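Local coordinates for HTH cro/C1-type domain-containing protein (Pseudomonas aeruginosa, PDB 4O8B) that regulates transcription, probably binding promoter DNA through a helix-turn-helix domain, and controls bacterial motility and biofilm formation by modulating the small RNA rsmZ, at residues R5-R10 / Y15-L20. Residues are numbered along the deposited sequence; the frame is centred on the assembly and turned at random.
Sequences RLKAAR and YSQKQL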
ATOM      1  N   ARG A   5      10.187  -2.439   4.403  1.00 21.74           N
ATOM      2  CA  ARG A   5       9.833  -2.210   2.999  1.00 21.31           C
ATOM      3  C   ARG A   5      10.695  -1.107   2.400  1.00 20.83           C
ATOM      4  O   ARG A   5      11.125  -1.200   1.252  1.00 19.50           O
ATOM      5  CB  ARG A   5       8.358  -1.823   2.893  1.00 21.33           C
ATOM      6  CG  ARG A   5       7.408  -2.834   3.528  1.00 19.63           C
ATOM      7  CD  ARG A   5       7.311  -4.109   2.706  1.00 19.36           C
ATOM      8  NE  ARG A   5       6.552  -5.144   3.407  1.00 21.24           N
ATOM      9  CZ  ARG A   5       7.088  -6.259   3.902  1.00 20.82           C
ATOM     10  NH1 ARG A   5       8.391  -6.483   3.782  1.00 20.50           N
ATOM     11  NH2 ARG A   5       6.321  -7.130   4.543  1.00 20.45           N
ATOM     12  N   LEU A   6      10.947  -0.063   3.182  1.00 21.67           N
ATOM     13  CA  LEU A   6      11.766   1.052   2.722  1.00 22.90           C
ATOM     14  C   LEU A   6      13.209   0.595   2.530  1.00 22.53           C
ATOM     15  O   LEU A   6      13.862   0.956   1.556  1.00 21.71           O
ATOM     16  CB  LEU A   6      11.711   2.200   3.733  1.00 23.06           C
ATOM     17  CG  LEU A   6      12.548   3.447   3.413  1.00 25.45           C
ATOM     18  CD1 LEU A   6      11.967   4.176   2.206  1.00 27.49           C
ATOM     19  CD2 LEU A   6      12.562   4.360   4.626  1.00 25.79           C
ATOM     20  N   LYS A   7      13.703  -0.209   3.467  1.00 24.18           N
ATOM     21  CA  LYS A   7      15.063  -0.719   3.397  1.00 24.87           C
ATOM     22  C   LYS A   7      15.175  -1.723   2.256  1.00 24.64           C
ATOM     23  O   LYS A   7      16.133  -1.690   1.471  1.00 25.49           O
ATOM     24  CB  LYS A   7      15.451  -1.397   4.719  1.00 25.44           C
ATOM     25  CG  LYS A   7      16.946  -1.672   4.859  1.00 28.26           C
ATOM     26  CD  LYS A   7      17.262  -2.420   6.151  1.00 30.38           C
ATOM     27  CE  LYS A   7      16.946  -1.587   7.387  1.00 30.84           C
ATOM     28  NZ  LYS A   7      17.832  -0.389   7.501  1.00 29.89           N
ATOM     29  N   ALA A   8      14.194  -2.616   2.164  1.00 23.09           N
ATOM     30  CA  ALA A   8      14.169  -3.637   1.121  1.00 21.24           C
ATOM     31  C   ALA A   8      14.100  -2.999  -0.259  1.00 20.85           C
ATOM     32  O   ALA A   8      14.664  -3.517  -1.221  1.00 21.45           O
ATOM     33  CB  ALA A   8      12.979  -4.560   1.332  1.00 19.57           C
ATOM     34  N   ALA A   9      13.399  -1.866  -0.353  1.00 20.32           N
ATOM     35  CA  ALA A   9      13.245  -1.162  -1.617  1.00 19.06           C
ATOM     36  C   ALA A   9      14.508  -0.386  -1.973  1.00 19.92           C
ATOM     37  O   ALA A   9      14.770  -0.129  -3.151  1.00 18.94           O
ATOM     38  CB  ALA A   9      12.056  -0.220  -1.538  1.00 17.79           C
ATOM     39  N   ARG A  10      15.288  -0.007  -0.960  1.00 20.65           N
ATOM     40  CA  ARG A  10      16.520   0.730  -1.182  1.00 21.96           C
ATOM     41  C   ARG A  10      17.640  -0.210  -1.591  1.00 23.22           C
ATOM     42  O   ARG A  10      18.541   0.173  -2.345  1.00 25.37           O
ATOM     43  CB  ARG A  10      16.910   1.505   0.080  1.00 21.74           C
ATOM     44  CG  ARG A  10      18.318   2.079   0.037  1.00 22.48           C
ATOM     45  CD  ARG A  10      18.568   3.049   1.184  1.00 24.34           C
ATOM     46  NE  ARG A  10      18.688   2.381   2.482  1.00 25.39           N
ATOM     47  CZ  ARG A  10      19.669   1.535   2.801  1.00 25.36           C
ATOM     48  NH1 ARG A  10      20.619   1.241   1.919  1.00 24.28           N
ATOM     49  NH2 ARG A  10      19.699   0.985   4.008  1.00 23.67           N
ATOM     50  N   TYR A  15      20.755   1.603  -3.662  1.00 28.54           N
ATOM     51  CA  TYR A  15      21.078   2.930  -3.143  1.00 27.02           C
ATOM     52  C   TYR A  15      21.576   2.862  -1.706  1.00 25.33           C
ATOM     53  O   TYR A  15      21.100   2.052  -0.911  1.00 23.91           O
ATOM     54  CB  TYR A  15      19.844   3.845  -3.192  1.00 27.15           C
ATOM     55  CG  TYR A  15      19.414   4.266  -4.575  1.00 28.59           C
ATOM     56  CD1 TYR A  15      20.328   4.828  -5.471  1.00 28.04           C
ATOM     57  CD2 TYR A  15      18.088   4.129  -4.986  1.00 27.07           C
ATOM     58  CE1 TYR A  15      19.924   5.254  -6.735  1.00 29.25           C
ATOM     59  CE2 TYR A  15      17.679   4.554  -6.249  1.00 27.86           C
ATOM     60  CZ  TYR A  15      18.597   5.110  -7.114  1.00 27.73           C
ATOM     61  OH  TYR A  15      18.197   5.530  -8.358  1.00 33.32           O
ATOM     62  N   SER A  16      22.534   3.721  -1.381  1.00 25.20           N
ATOM     63  CA  SER A  16      23.072   3.783  -0.029  1.00 24.72           C
ATOM     64  C   SER A  16      22.141   4.735   0.719  1.00 24.07           C
ATOM     65  O   SER A  16      21.501   5.584   0.101  1.00 23.39           O
ATOM     66  CB  SER A  16      24.497   4.351  -0.037  1.00 26.08           C
ATOM     67  OG  SER A  16      24.489   5.773  -0.046  1.00 25.59           O
ATOM     68  N   GLN A  17      22.049   4.585   2.034  1.00 24.28           N
ATOM     69  CA  GLN A  17      21.171   5.444   2.821  1.00 24.25           C
ATOM     70  C   GLN A  17      21.357   6.920   2.488  1.00 24.12           C
ATOM     71  O   GLN A  17      20.405   7.704   2.558  1.00 23.50           O
ATOM     72  CB  GLN A  17      21.396   5.231   4.324  1.00 24.72           C
ATOM     73  CG  GLN A  17      20.548   4.124   4.925  1.00 25.61           C
ATOM     74  CD  GLN A  17      20.666   4.067   6.434  1.00 25.64           C
ATOM     75  OE1 GLN A  17      21.740   4.306   6.988  1.00 27.09           O
ATOM     76  NE2 GLN A  17      19.574   3.719   7.106  1.00 25.86           N
ATOM     77  N   LYS A  18      22.584   7.300   2.123  1.00 22.56           N
ATOM     78  CA  LYS A  18      22.872   8.681   1.778  1.00 21.77           C
ATOM     79  C   LYS A  18      22.366   9.008   0.378  1.00 20.85           C
ATOM     80  O   LYS A  18      21.792  10.071   0.156  1.00 20.27           O
ATOM     81  CB  LYS A  18      24.378   8.941   1.864  1.00 23.35           C
ATOM     82  CG  LYS A  18      24.777  10.368   1.515  1.00 24.22           C
ATOM     83  CD  LYS A  18      26.286  10.565   1.632  1.00 26.88           C
ATOM     84  CE  LYS A  18      26.704  11.926   1.099  1.00 27.50           C
ATOM     85  NZ  LYS A  18      28.186  12.047   0.981  1.00 31.05           N
ATOM     86  N   GLN A  19      22.586   8.101  -0.562  1.00 21.14           N
ATOM     87  CA  GLN A  19      22.145   8.300  -1.934  1.00 22.07           C
ATOM     88  C   GLN A  19      20.636   8.505  -1.990  1.00 21.34           C
ATOM     89  O   GLN A  19      20.152   9.484  -2.570  1.00 21.53           O
ATOM     90  CB  GLN A  19      22.542   7.108  -2.818  1.00 23.09           C
ATOM     91  CG  GLN A  19      23.952   7.190  -3.370  1.00 26.77           C
ATOM     92  CD  GLN A  19      24.396   5.883  -4.006  1.00 29.51           C
ATOM     93  OE1 GLN A  19      24.166   4.807  -3.453  1.00 28.36           O
ATOM     94  NE2 GLN A  19      25.064   5.971  -5.154  1.00 32.02           N
ATOM     95  N   LEU A  20      19.889   7.583  -1.394  1.00 20.39           N
ATOM     96  CA  LEU A  20      18.431   7.692  -1.380  1.00 20.48           C
ATOM     97  C   LEU A  20      18.036   8.994  -0.697  1.00 21.55           C
ATOM     98  O   LEU A  20      17.164   9.714  -1.160  1.00 19.68           O
ATOM     99  CB  LEU A  20      17.818   6.498  -0.646  1.00 17.53           C
ATOM    100  CG  LEU A  20      16.289   6.487  -0.462  1.00 16.96           C
ATOM    101  CD1 LEU A  20      15.603   6.961  -1.735  1.00 13.58           C
ATOM    102  CD2 LEU A  20      15.828   5.083  -0.101  1.00 15.69           C
TER
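Tyr-15 N donates a nearly straight 2.9 Å hydrogen bond to Arg-10 O, joining the last turn of helix 3-13 to the chain just before helix 17-22. Arg-10 returns the link with its side chain: NH1 gives a hydrogen bond of 3.0 Å to Tyr-15 O, the oxygen lying in the guanidinium plane and the N-H in the carbonyl plane. The two bonds grip both polar backbone atoms of Tyr-15. Arg-10 CG is also pressed close to Tyr-15 O (2.9 Å), a tight carbon-oxygen contact. The arginine starts out extended, with CG anti to the backbone N (chi1 168°), and bends at chi3 (72°), which brings the guanidinium over the start of helix 17-22. There Gln-17 CG covers one of its faces, 3.4 Å from Arg-10 NH2 and set toward the rim, while the amide plane is turned 52° from the guanidinium. Glu-39 of helix 28-39 forms salt bridges with Arg-10 NE and Lys-7 NZ, and Gln-17 NE2 hydrogen-bonds to Asn-36 and to Glu-39, so a single carboxylate connects both segments to that helix. On the inner side Leu-20 CD2 packs against the aliphatic part of the arginine, 3.6 Å from Arg-10 CD, and Leu-20 also touches Leu-53 of helix 47-57, as does Leu-6. Helix 17-22 is opened by a capping box: Gln-19 N donates to Ser-16 OG at 3.1 Å, and Ser-16 N reciprocates to Gln-19 OE1 at 2.9 Å, on a lone pair. This is the junction between the first two helices of a Cro/C1-type domain, where helix 17-22 is the first helix of the helix-turn-helix and helix 28-39 is, by its position in the fold, probably the recognition helix, consistent with sequence-specific DNA binding.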